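Local coordinates for P450 epoxidase (Sorangium cellulosum, PDB 1Q5D), which belongs to the cytochrome P450 family of haem-dependent enzymes, whose mostly helical fold encloses one iron protoporphyrin beside a ligand pocket, at residues A[103-108]-A[241-246]; A[215-220]-A[228-233]; A[78-83]-A[89-94]; A[169-174]-A[202-207]. All blocks are in the same frame, centred on the assembly; numbering follows the deposited sequence.

Interaction 1. Residues A[103-108]-A[241-246]. With HEM (protoporphyrin IX containing Fe), chain B.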
# COMPACT_ATOMS: atom_id res chain seq x y z
N HIS A 103 6.47 19.23 2.53
CA HIS A 103 6.46 17.77 2.60
C HIS A 103 7.59 17.28 3.50
O HIS A 103 7.37 16.40 4.34
CB HIS A 103 6.61 17.15 1.23
CG HIS A 103 6.84 15.67 1.27
ND1 HIS A 103 8.09 15.11 1.14
CD2 HIS A 103 5.98 14.64 1.44
CE1 HIS A 103 7.99 13.79 1.22
NE2 HIS A 103 6.72 13.48 1.41
N ALA A 104 8.79 17.83 3.33
CA ALA A 104 9.95 17.40 4.12
C ALA A 104 9.73 17.66 5.60
O ALA A 104 10.11 16.86 6.44
CB ALA A 104 11.25 18.10 3.63
N ARG A 105 9.11 18.80 5.89
CA ARG A 105 8.83 19.20 7.25
C ARG A 105 7.92 18.17 7.92
O ARG A 105 8.23 17.65 8.99
CB ARG A 105 8.18 20.58 7.26
CG ARG A 105 7.68 21.05 8.61
CD ARG A 105 7.25 22.52 8.65
NE ARG A 105 6.32 22.89 7.57
CZ ARG A 105 5.05 22.49 7.49
NH1 ARG A 105 4.52 21.68 8.41
NH2 ARG A 105 4.30 22.88 6.46
N VAL A 106 6.80 17.88 7.27
CA VAL A 106 5.87 16.90 7.80
C VAL A 106 6.51 15.52 7.98
O VAL A 106 6.35 14.92 9.02
CB VAL A 106 4.60 16.79 6.93
CG1 VAL A 106 3.60 15.81 7.54
CG2 VAL A 106 3.96 18.17 6.79
N ARG A 107 7.23 15.03 6.97
CA ARG A 107 7.92 13.74 7.09
C ARG A 107 8.96 13.73 8.23
O ARG A 107 9.05 12.77 8.99
CB ARG A 107 8.60 13.34 5.78
CG ARG A 107 7.63 12.88 4.68
CD ARG A 107 6.78 11.68 5.07
NE ARG A 107 7.59 10.51 5.44
CZ ARG A 107 7.91 9.52 4.62
NH1 ARG A 107 7.49 9.56 3.35
NH2 ARG A 107 8.65 8.50 5.06
N LYS A 108 9.74 14.80 8.33
CA LYS A 108 10.80 14.86 9.35
C LYS A 108 10.14 14.74 10.73
O LYS A 108 10.67 14.10 11.64
CB LYS A 108 11.60 16.17 9.21
CG LYS A 108 12.68 16.40 10.28
CD LYS A 108 13.80 17.32 9.75
CE LYS A 108 14.94 17.44 10.75
NZ LYS A 108 15.42 18.86 10.87
N THR A 241 -3.25 22.40 11.20
CA THR A 241 -4.39 21.54 11.49
C THR A 241 -4.76 20.69 10.27
O THR A 241 -5.00 19.50 10.39
CB THR A 241 -5.59 22.39 11.99
OG1 THR A 241 -5.26 22.94 13.28
CG2 THR A 241 -6.81 21.52 12.29
N LYS A 242 -4.79 21.30 9.09
CA LYS A 242 -5.18 20.57 7.88
C LYS A 242 -4.12 19.54 7.49
O LYS A 242 -4.45 18.46 7.00
CB LYS A 242 -5.45 21.52 6.72
CG LYS A 242 -6.79 22.26 6.82
CD LYS A 242 -6.77 23.46 5.88
CE LYS A 242 -8.10 24.19 5.86
NZ LYS A 242 -8.21 24.99 4.61
N GLU A 243 -2.86 19.87 7.70
CA GLU A 243 -1.76 18.95 7.42
C GLU A 243 -1.89 17.76 8.36
O GLU A 243 -1.72 16.61 7.96
CB GLU A 243 -0.40 19.63 7.62
CG GLU A 243 0.06 20.51 6.46
CD GLU A 243 1.25 21.39 6.84
OE1 GLU A 243 1.81 22.07 5.96
OE2 GLU A 243 1.62 21.41 8.03
N LEU A 244 -2.18 18.05 9.63
CA LEU A 244 -2.29 17.00 10.63
C LEU A 244 -3.44 16.04 10.31
O LEU A 244 -3.29 14.82 10.35
CB LEU A 244 -2.46 17.62 12.02
CG LEU A 244 -2.59 16.61 13.15
CD1 LEU A 244 -2.16 17.19 14.50
CD2 LEU A 244 -4.03 16.09 13.20
N VAL A 245 -4.59 16.60 9.96
CA VAL A 245 -5.74 15.76 9.65
C VAL A 245 -5.46 14.96 8.38
O VAL A 245 -5.76 13.78 8.31
CB VAL A 245 -7.04 16.59 9.49
CG1 VAL A 245 -8.21 15.70 9.07
CG2 VAL A 245 -7.37 17.29 10.81
N ALA A 246 -4.84 15.61 7.40
CA ALA A 246 -4.52 14.93 6.15
C ALA A 246 -3.52 13.81 6.39
O ALA A 246 -3.58 12.78 5.72
CB ALA A 246 -3.99 15.89 5.14
CHA HEM B . 3.92 5.82 0.53
CHB HEM B . 3.88 1.12 -0.56
CHC HEM B . 2.25 0.10 3.91
CHD HEM B . 1.74 4.81 4.77
C1A HEM B . 4.13 4.63 -0.11
C2A HEM B . 4.77 4.47 -1.40
C3A HEM B . 4.74 3.17 -1.71
C4A HEM B . 4.10 2.47 -0.63
CMA HEM B . 5.32 2.53 -3.01
CAA HEM B . 5.37 5.62 -2.25
CBA HEM B . 4.38 6.06 -3.33
CGA HEM B . 5.03 7.11 -4.21
O1A HEM B . 4.34 7.70 -5.09
O2A HEM B . 6.25 7.38 -4.02
C1B HEM B . 3.44 0.48 0.56
C2B HEM B . 3.32 -0.95 0.66
C3B HEM B . 2.86 -1.24 1.87
C4B HEM B . 2.67 -0.00 2.60
CMB HEM B . 3.64 -2.00 -0.45
CAB HEM B . 2.63 -2.69 2.32
CBB HEM B . 1.83 -2.99 3.34
C1C HEM B . 2.00 1.28 4.56
C2C HEM B . 1.57 1.42 5.93
C3C HEM B . 1.43 2.73 6.15
C4C HEM B . 1.79 3.44 4.94
CMC HEM B . 1.34 0.23 6.90
CAC HEM B . 0.99 3.49 7.42
CBC HEM B . 0.93 2.87 8.60
C1D HEM B . 2.21 5.50 3.68
C2D HEM B . 2.10 6.92 3.54
C3D HEM B . 2.78 7.25 2.24
C4D HEM B . 3.22 5.98 1.70
CMD HEM B . 1.46 7.90 4.54
CAD HEM B . 2.99 8.64 1.61
CBD HEM B . 4.47 8.97 1.86
CGD HEM B . 4.81 10.31 1.26
O1D HEM B . 4.22 10.66 0.21
O2D HEM B . 5.67 11.05 1.83
NA HEM B . 3.73 3.39 0.34
NB HEM B . 3.04 1.06 1.76
NC HEM B . 2.11 2.52 3.99
ND HEM B . 2.86 4.97 2.58
FE HEM B . 3.08 2.96 2.22
O HOH W 1 1.09 2.99 1.29
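A buried, two-pronged salt bridge between Arg-105 and Glu-243 ties helix 100-110 to the first turns of helix 241-255, which correspond to the C helix and the start of the long central helix of a cytochrome P450. The guanidinium meets the carboxylate end-on: NH1 of Arg-105 bonds to OE2 of Glu-243 at 2.9 Å, and NH2 of Arg-105 to OE1 of Glu-243 at 2.7 Å. Both oxygens lie close to the guanidinium plane and are approached on their syn sides, although the two flat groups are turned 28° against each other. A bend at chi3 (50°) swings the arginine tip onto the carboxylate, which arrives at about a right angle. Beside this pair the CG2 methyl of Val-106 rests 4.2 Å from OE2 of Glu-243. Asp-102, in the arginine's own helix, pairs with NH2 of Arg-105, and the carbonyl of Arg-238, just before helix 241-255, accepts from NH1 as a further tie; OE2 of Glu-243 also accepts the backbone N-H of Ser-240. On another face of helix 100-110, His-103 and Arg-107 converge on a single haem propionate oxygen. NE2 of His-103 reaches O2D of the haem at 2.7 Å, almost straight (175°), with the carboxyl carbon in the ring plane at its edge, while NH1 of Arg-107 bonds to the same O2D at 2.8 Å. The His-103 ring is also stacked with that of His-363, which should limit its rotation. An aromatic residue and an arginine four positions apart, gripping one propionate, are the haem-binding signature of the P450 C helix.

Interaction 2. Residues A[215-220]-A[228-233]; sequences ERRRNP and MLLQAE
NH1 of Arg-216 is gripped by two groups, the carboxylate of Asp-224 in a salt bridge and the carbonyl of Leu-162 in a hydrogen bond, leaving the aliphatic base of the side chain to pack against Leu-230. Bends at chi2 and chi3 turn this charged end away from residues 228-233, toward the start of the same helix, and CB and CG are the atoms that touch the leucine. CD1 of Leu-230 lies 3.7 Å from CG of Arg-216 and 3.8 Å from CB of Arg-216. The other branch of Leu-230 meets the next residue: CD2 of Leu-230 sits 3.6 Å from CG of Arg-217. The fork of one leucine thus spans two successive arginines, crossing each at about a right angle. With CG of Arg-217 beside its backbone N (chi1 -86°), the methylenes pass across CD2 of the leucine before a bend at chi3 carries the tip to Asp-214; NE of Arg-217 remains 5.8 Å from OE2 of Glu-233, too far for contact. No hydrogen bond joins the two segments; the contact is carbon against carbon. Where the first helix runs out, Asn-219 is tied back to Glu-215 twice, by its backbone N to O of Glu-215 at 2.8 Å and by ND2 to OE2 of Glu-215 at 2.9 Å. Long helix 195-218 ends against short helix 225-234, the G and H helices of the P450 fold. Leu-230 also touches Leu-244 of helix 241-255, and neighbouring Leu-229 packs on Leu-109 of helix 100-110.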
# COMPACT_ATOMS: atom_id res chain seq x y z
N GLU A 215 -10.65 14.28 21.24
CA GLU A 215 -10.53 13.57 22.51
C GLU A 215 -9.08 13.50 22.98
O GLU A 215 -8.80 13.64 24.18
CB GLU A 215 -11.12 12.15 22.43
CG GLU A 215 -11.40 11.49 23.78
CD GLU A 215 -10.20 10.75 24.38
OE1 GLU A 215 -9.21 10.48 23.65
OE2 GLU A 215 -10.24 10.40 25.59
N ARG A 216 -8.16 13.28 22.04
CA ARG A 216 -6.75 13.21 22.39
C ARG A 216 -6.24 14.59 22.78
O ARG A 216 -5.28 14.72 23.56
CB ARG A 216 -5.91 12.63 21.24
CG ARG A 216 -4.43 12.37 21.65
CD ARG A 216 -4.25 11.17 22.57
NE ARG A 216 -5.26 10.16 22.31
CZ ARG A 216 -5.11 9.19 21.42
NH1 ARG A 216 -3.97 9.09 20.74
NH2 ARG A 216 -6.08 8.29 21.22
N ARG A 217 -6.87 15.64 22.27
CA ARG A 217 -6.48 16.99 22.65
C ARG A 217 -6.90 17.23 24.10
O ARG A 217 -6.22 17.93 24.86
CB ARG A 217 -7.15 18.02 21.75
CG ARG A 217 -6.39 18.30 20.46
CD ARG A 217 -6.82 19.58 19.76
NE ARG A 217 -8.27 19.62 19.56
CZ ARG A 217 -9.02 20.72 19.64
NH1 ARG A 217 -8.47 21.89 19.93
NH2 ARG A 217 -10.33 20.64 19.43
N ARG A 218 -8.04 16.63 24.45
CA ARG A 218 -8.62 16.73 25.79
C ARG A 218 -7.84 15.87 26.80
O ARG A 218 -7.56 16.31 27.93
CB ARG A 218 -10.10 16.31 25.72
CG ARG A 218 -10.75 15.88 27.03
CD ARG A 218 -12.26 15.53 26.88
NE ARG A 218 -12.97 15.44 28.16
CZ ARG A 218 -13.36 16.49 28.90
NH1 ARG A 218 -13.12 17.73 28.50
NH2 ARG A 218 -14.01 16.30 30.04
N ASN A 219 -7.49 14.65 26.39
CA ASN A 219 -6.65 13.75 27.19
C ASN A 219 -5.32 13.33 26.52
O ASN A 219 -5.19 12.17 26.11
CB ASN A 219 -7.45 12.50 27.52
CG ASN A 219 -8.77 12.83 28.21
OD1 ASN A 219 -8.77 13.42 29.29
ND2 ASN A 219 -9.88 12.47 27.59
N PRO A 220 -4.36 14.24 26.42
CA PRO A 220 -3.08 13.93 25.75
C PRO A 220 -2.35 12.82 26.49
O PRO A 220 -2.57 12.66 27.70
CB PRO A 220 -2.31 15.24 25.85
CG PRO A 220 -2.90 15.88 27.09
CD PRO A 220 -4.36 15.61 26.96
N MET A 228 1.87 13.76 20.07
CA MET A 228 3.05 14.43 19.52
C MET A 228 2.68 15.34 18.36
O MET A 228 3.11 16.50 18.30
CB MET A 228 4.10 13.39 19.08
CG MET A 228 5.39 14.01 18.54
SD MET A 228 5.25 14.41 16.78
CE MET A 228 5.06 12.72 16.09
N LEU A 229 1.86 14.83 17.44
CA LEU A 229 1.42 15.62 16.30
C LEU A 229 0.60 16.82 16.77
O LEU A 229 0.79 17.95 16.32
CB LEU A 229 0.60 14.76 15.31
CG LEU A 229 1.40 13.66 14.59
CD1 LEU A 229 0.47 12.69 13.83
CD2 LEU A 229 2.45 14.28 13.66
N LEU A 230 -0.29 16.59 17.72
CA LEU A 230 -1.14 17.67 18.22
C LEU A 230 -0.33 18.80 18.84
O LEU A 230 -0.62 19.97 18.63
CB LEU A 230 -2.18 17.12 19.18
CG LEU A 230 -3.22 16.25 18.46
CD1 LEU A 230 -3.86 15.20 19.38
CD2 LEU A 230 -4.26 17.13 17.78
N GLN A 231 0.72 18.44 19.58
CA GLN A 231 1.59 19.42 20.20
C GLN A 231 2.35 20.22 19.15
O GLN A 231 2.47 21.44 19.26
CB GLN A 231 2.55 18.75 21.17
CG GLN A 231 1.87 18.21 22.40
CD GLN A 231 2.86 17.57 23.35
OE1 GLN A 231 2.49 17.16 24.45
NE2 GLN A 231 4.11 17.49 22.93
N ALA A 232 2.85 19.53 18.13
CA ALA A 232 3.48 20.20 16.99
C ALA A 232 2.54 21.22 16.36
O ALA A 232 2.96 22.32 15.98
CB ALA A 232 3.90 19.16 15.94
N GLU A 233 1.26 20.86 16.26
CA GLU A 233 0.27 21.73 15.65
C GLU A 233 -0.00 22.97 16.51
O GLU A 233 -0.21 24.07 16.00
CB GLU A 233 -1.02 20.97 15.38
CG GLU A 233 -2.17 21.82 14.87
CD GLU A 233 -3.49 21.43 15.51
OE1 GLU A 233 -4.53 21.54 14.82
OE2 GLU A 233 -3.48 21.01 16.69

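Interaction 3. Residues A[78-83]-A[89-94]; sequences AEYSSA and DMKKYG
Lys-91 carries this contact, reaching from helix 88-93 over the ring of Tyr-80 to carbonyls at and just beyond the C-terminal end of helix 77-82. Its segment begins with Asp-89, whose carbonyl receives the backbone N of Tyr-93 at 2.8 Å. Met-90 comes next and belongs to the pocket of the bound ligand EPB. Lys-91 then leaves the helix with CG beside its backbone N (chi1 -70°) and stays extended to the tip. Its methylenes climb across one face of the phenol: CD of Lys-91 lies 3.5 Å from CE2 of Tyr-80, and CE of Lys-91 comes to 3.3 Å from CZ of Tyr-80. NZ of Lys-91 ends over the same face, 3.7 Å from the centroid of the Tyr-80 ring and 14° off its normal, a cation-pi contact. The ammonium also donates to O of Tyr-80 and to O of Ala-83, each 2.8 Å from NZ of Lys-91, tilted from the first carbonyl plane and above the second. Further on, Tyr-93 presents its ring edge to OD2 of Asp-89. The hydroxyl of Tyr-80 is bonded to the carbonyl of Leu-183, and the side chain of Tyr-80 is about 5 Å from the bound EPB. Both short helices lie between the B and C helices, a region that in P450 enzymes commonly covers the ligand pocket.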
# COMPACT_ATOMS: atom_id res chain seq x y z
N ALA A 78 -7.70 20.56 -12.46
CA ALA A 78 -8.99 21.17 -12.17
C ALA A 78 -10.05 20.11 -12.01
O ALA A 78 -10.79 20.09 -11.02
CB ALA A 78 -9.38 22.14 -13.30
N GLU A 79 -10.13 19.23 -12.99
CA GLU A 79 -11.06 18.13 -12.91
C GLU A 79 -10.76 17.30 -11.63
O GLU A 79 -11.69 16.90 -10.91
CB GLU A 79 -10.96 17.32 -14.22
CG GLU A 79 -11.59 15.95 -14.23
CD GLU A 79 -10.68 14.92 -13.61
OE1 GLU A 79 -11.03 14.47 -12.50
OE2 GLU A 79 -9.63 14.58 -14.20
N TYR A 80 -9.49 17.11 -11.30
CA TYR A 80 -9.13 16.28 -10.14
C TYR A 80 -9.46 16.93 -8.79
O TYR A 80 -10.04 16.29 -7.92
CB TYR A 80 -7.65 15.84 -10.15
CG TYR A 80 -7.34 14.87 -9.03
CD1 TYR A 80 -7.98 13.65 -8.95
CD2 TYR A 80 -6.43 15.19 -8.03
CE1 TYR A 80 -7.72 12.75 -7.91
CE2 TYR A 80 -6.15 14.30 -6.98
CZ TYR A 80 -6.80 13.08 -6.93
OH TYR A 80 -6.55 12.19 -5.90
N SER A 81 -9.07 18.19 -8.61
CA SER A 81 -9.36 18.89 -7.36
C SER A 81 -10.86 19.01 -7.12
O SER A 81 -11.31 19.04 -5.98
CB SER A 81 -8.72 20.28 -7.35
OG SER A 81 -7.32 20.18 -7.21
N SER A 82 -11.63 19.09 -8.19
CA SER A 82 -13.08 19.23 -8.06
C SER A 82 -13.78 17.91 -7.72
O SER A 82 -14.88 17.92 -7.15
CB SER A 82 -13.68 19.84 -9.34
OG SER A 82 -13.57 18.94 -10.44
N ALA A 83 -13.16 16.79 -8.07
CA ALA A 83 -13.74 15.48 -7.77
C ALA A 83 -13.66 15.20 -6.27
O ALA A 83 -12.63 15.44 -5.66
CB ALA A 83 -13.01 14.38 -8.55
N ASP A 89 -9.12 18.92 0.99
CA ASP A 89 -8.08 19.21 1.98
C ASP A 89 -6.98 18.14 2.00
O ASP A 89 -5.80 18.46 2.03
CB ASP A 89 -8.70 19.32 3.38
CG ASP A 89 -9.20 20.72 3.68
OD1 ASP A 89 -9.72 20.94 4.78
OD2 ASP A 89 -9.08 21.66 2.86
N MET A 90 -7.38 16.87 1.97
CA MET A 90 -6.40 15.79 1.99
C MET A 90 -5.51 15.79 0.76
O MET A 90 -4.33 15.43 0.84
CB MET A 90 -7.08 14.43 2.11
CG MET A 90 -6.07 13.33 2.39
SD MET A 90 -6.73 11.68 2.40
CE MET A 90 -7.61 11.70 3.95
N LYS A 91 -6.07 16.19 -0.37
CA LYS A 91 -5.31 16.23 -1.61
C LYS A 91 -4.29 17.36 -1.59
O LYS A 91 -3.19 17.23 -2.14
CB LYS A 91 -6.26 16.41 -2.79
CG LYS A 91 -7.16 15.20 -3.09
CD LYS A 91 -8.06 15.49 -4.30
CE LYS A 91 -8.90 14.29 -4.68
NZ LYS A 91 -9.95 14.64 -5.72
N LYS A 92 -4.64 18.48 -0.97
CA LYS A 92 -3.75 19.62 -1.06
C LYS A 92 -2.78 19.74 0.11
O LYS A 92 -1.63 20.13 -0.07
CB LYS A 92 -4.51 20.93 -1.27
CG LYS A 92 -5.56 21.24 -0.26
CD LYS A 92 -6.40 22.43 -0.74
CE LYS A 92 -6.98 22.17 -2.13
NZ LYS A 92 -7.63 23.38 -2.72
N TYR A 93 -3.25 19.38 1.30
CA TYR A 93 -2.42 19.42 2.50
C TYR A 93 -1.86 18.04 2.88
O TYR A 93 -1.11 17.92 3.84
CB TYR A 93 -3.22 20.05 3.66
CG TYR A 93 -3.74 21.42 3.27
CD1 TYR A 93 -5.09 21.63 3.01
CD2 TYR A 93 -2.87 22.49 3.13
CE1 TYR A 93 -5.56 22.87 2.62
CE2 TYR A 93 -3.33 23.74 2.74
CZ TYR A 93 -4.68 23.93 2.49
OH TYR A 93 -5.13 25.17 2.11
N GLY A 94 -2.22 17.01 2.12
CA GLY A 94 -1.67 15.69 2.36
C GLY A 94 -0.27 15.54 1.79
O GLY A 94 0.22 16.45 1.12

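Interaction 4. Residues A[169-174]-A[202-207]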
# COMPACT_ATOMS: atom_id res chain seq x y z
N ASP A 169 -12.58 -0.05 14.77
CA ASP A 169 -11.74 -0.62 13.72
C ASP A 169 -12.47 -0.75 12.39
O ASP A 169 -11.96 -0.33 11.36
CB ASP A 169 -11.21 -1.97 14.16
CG ASP A 169 -9.97 -1.85 15.03
OD1 ASP A 169 -9.39 -2.89 15.37
OD2 ASP A 169 -9.51 -0.76 15.43
N GLU A 170 -13.66 -1.34 12.42
CA GLU A 170 -14.42 -1.60 11.20
C GLU A 170 -14.77 -0.33 10.46
O GLU A 170 -14.68 -0.28 9.24
CB GLU A 170 -15.69 -2.41 11.51
CG GLU A 170 -15.46 -3.91 11.49
CD GLU A 170 -14.88 -4.39 10.18
OE1 GLU A 170 -15.36 -3.94 9.11
OE2 GLU A 170 -13.93 -5.21 10.20
N LYS A 171 -15.14 0.71 11.20
CA LYS A 171 -15.47 1.99 10.58
C LYS A 171 -14.25 2.67 9.98
O LYS A 171 -14.32 3.27 8.90
CB LYS A 171 -16.15 2.91 11.59
CG LYS A 171 -17.60 2.53 11.87
CD LYS A 171 -18.39 3.69 12.48
CE LYS A 171 -18.27 3.70 14.00
NZ LYS A 171 -19.39 4.50 14.63
N PHE A 172 -13.11 2.58 10.67
CA PHE A 172 -11.89 3.16 10.13
C PHE A 172 -11.33 2.40 8.93
O PHE A 172 -10.77 3.01 8.01
CB PHE A 172 -10.82 3.33 11.21
CG PHE A 172 -10.96 4.61 11.97
CD1 PHE A 172 -10.92 4.62 13.35
CD2 PHE A 172 -11.11 5.82 11.30
CE1 PHE A 172 -11.04 5.81 14.05
CE2 PHE A 172 -11.23 7.01 11.99
CZ PHE A 172 -11.20 7.00 13.36
N ARG A 173 -11.44 1.07 8.95
CA ARG A 173 -11.01 0.28 7.81
C ARG A 173 -11.83 0.64 6.58
O ARG A 173 -11.31 0.69 5.47
CB ARG A 173 -11.15 -1.22 8.08
CG ARG A 173 -10.82 -2.06 6.85
CD ARG A 173 -10.62 -3.53 7.09
NE ARG A 173 -11.86 -4.20 7.50
CZ ARG A 173 -12.97 -4.26 6.79
NH1 ARG A 173 -13.04 -3.65 5.60
NH2 ARG A 173 -14.02 -4.92 7.26
N ARG A 174 -13.12 0.86 6.78
CA ARG A 174 -14.02 1.22 5.69
C ARG A 174 -13.64 2.58 5.15
O ARG A 174 -13.60 2.79 3.94
CB ARG A 174 -15.49 1.17 6.13
CG ARG A 174 -16.04 -0.24 6.31
CD ARG A 174 -17.53 -0.32 6.69
NE ARG A 174 -18.31 0.80 6.16
CZ ARG A 174 -18.89 1.74 6.90
NH1 ARG A 174 -18.81 1.70 8.22
NH2 ARG A 174 -19.57 2.72 6.31
N VAL A 202 -16.16 7.98 3.47
CA VAL A 202 -15.18 9.04 3.66
C VAL A 202 -15.64 10.10 4.65
O VAL A 202 -14.89 10.48 5.56
CB VAL A 202 -14.80 9.73 2.33
CG1 VAL A 202 -13.99 11.01 2.61
CG2 VAL A 202 -14.04 8.75 1.42
N THR A 203 -16.88 10.54 4.49
CA THR A 203 -17.48 11.49 5.43
C THR A 203 -17.54 10.97 6.85
O THR A 203 -17.15 11.67 7.79
CB THR A 203 -18.93 11.82 4.97
OG1 THR A 203 -18.88 12.39 3.66
CG2 THR A 203 -19.52 12.91 5.83
N GLU A 204 -18.04 9.76 7.01
CA GLU A 204 -18.16 9.12 8.31
C GLU A 204 -16.77 9.02 8.97
O GLU A 204 -16.61 9.36 10.15
CB GLU A 204 -18.76 7.72 8.16
CG GLU A 204 -18.74 6.91 9.45
CD GLU A 204 -19.48 5.60 9.32
OE1 GLU A 204 -18.96 4.68 8.63
OE2 GLU A 204 -20.58 5.48 9.91
N GLY A 205 -15.78 8.59 8.18
CA GLY A 205 -14.42 8.44 8.68
C GLY A 205 -13.77 9.73 9.14
O GLY A 205 -13.10 9.78 10.18
N LEU A 206 -13.94 10.79 8.34
CA LEU A 206 -13.37 12.08 8.67
C LEU A 206 -13.99 12.63 9.95
O LEU A 206 -13.28 13.21 10.77
CB LEU A 206 -13.52 13.07 7.51
CG LEU A 206 -12.64 12.85 6.28
CD1 LEU A 206 -13.11 13.72 5.13
CD2 LEU A 206 -11.17 13.13 6.60
N ALA A 207 -15.31 12.43 10.12
CA ALA A 207 -16.01 12.84 11.34
C ALA A 207 -15.44 12.12 12.56
O ALA A 207 -15.12 12.75 13.57
CB ALA A 207 -17.50 12.55 11.23
O HOH W 2 -16.29 4.75 7.52
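Glu-204 reaches across to Lys-171 and Arg-174 where helix 195-218 crosses helix 169-182, the F and G helix pair of the P450 fold. The axes of the two short segments approach to 9.0 Å, and their directions are 124° apart. From CB of Glu-204 the chain sets out with CG opposite the backbone N (chi1 172°) and continues extended, which projects the carboxylate toward the other helix. CD of Glu-204 meets CD of Lys-171 at 3.8 Å, the lysine crossing at about a right angle. OE2 of Glu-204 touches the same methylene, while NZ of Lys-171, 5.0 Å from this oxygen, is not in contact. NH1 of Arg-174 lies 3.0 Å and NH2 of Arg-174 3.1 Å from OE1 of Glu-204, a salt bridge whose two hydrogen bonds are weak and bent, as expected when two N-H groups share one oxygen; the guanidinium and carboxylate planes stand 80° apart. One water, 2.9 Å from OE1 of Glu-204, also lies near O of Lys-171 and may link the carboxylate to the backbone. Beside these polar groups the backbones of the two segments come closest at Phe-172 and Gly-205, the glycine having no side chain to hold them apart. There the Phe-172 ring, packed also on Leu-208 and Val-212, brings its CE2 to 3.8 Å from the carbonyl O of Gly-205.

Interaction 1 is the buried one, its charge pair set on the same helix that holds a haem propionate through other residues; the other three are only partly buried. Interactions 2 and 4 share helix 195-218 without touching: interaction 4 bridges its middle to helix 169-182 with a weak salt bridge and water, whereas interaction 2 uses its C-terminal end for packing between carbons. Interactions 1 and 2 meet through Leu-244, which packs on Leu-229, Leu-230 and Glu-233. Interaction 3 touches interaction 1 too, at Ala-246 with Gly-94 and Lys-242 with Tyr-93. Its lysine grips carbonyls and a ring face instead of a carboxylate, beside the EPB pocket.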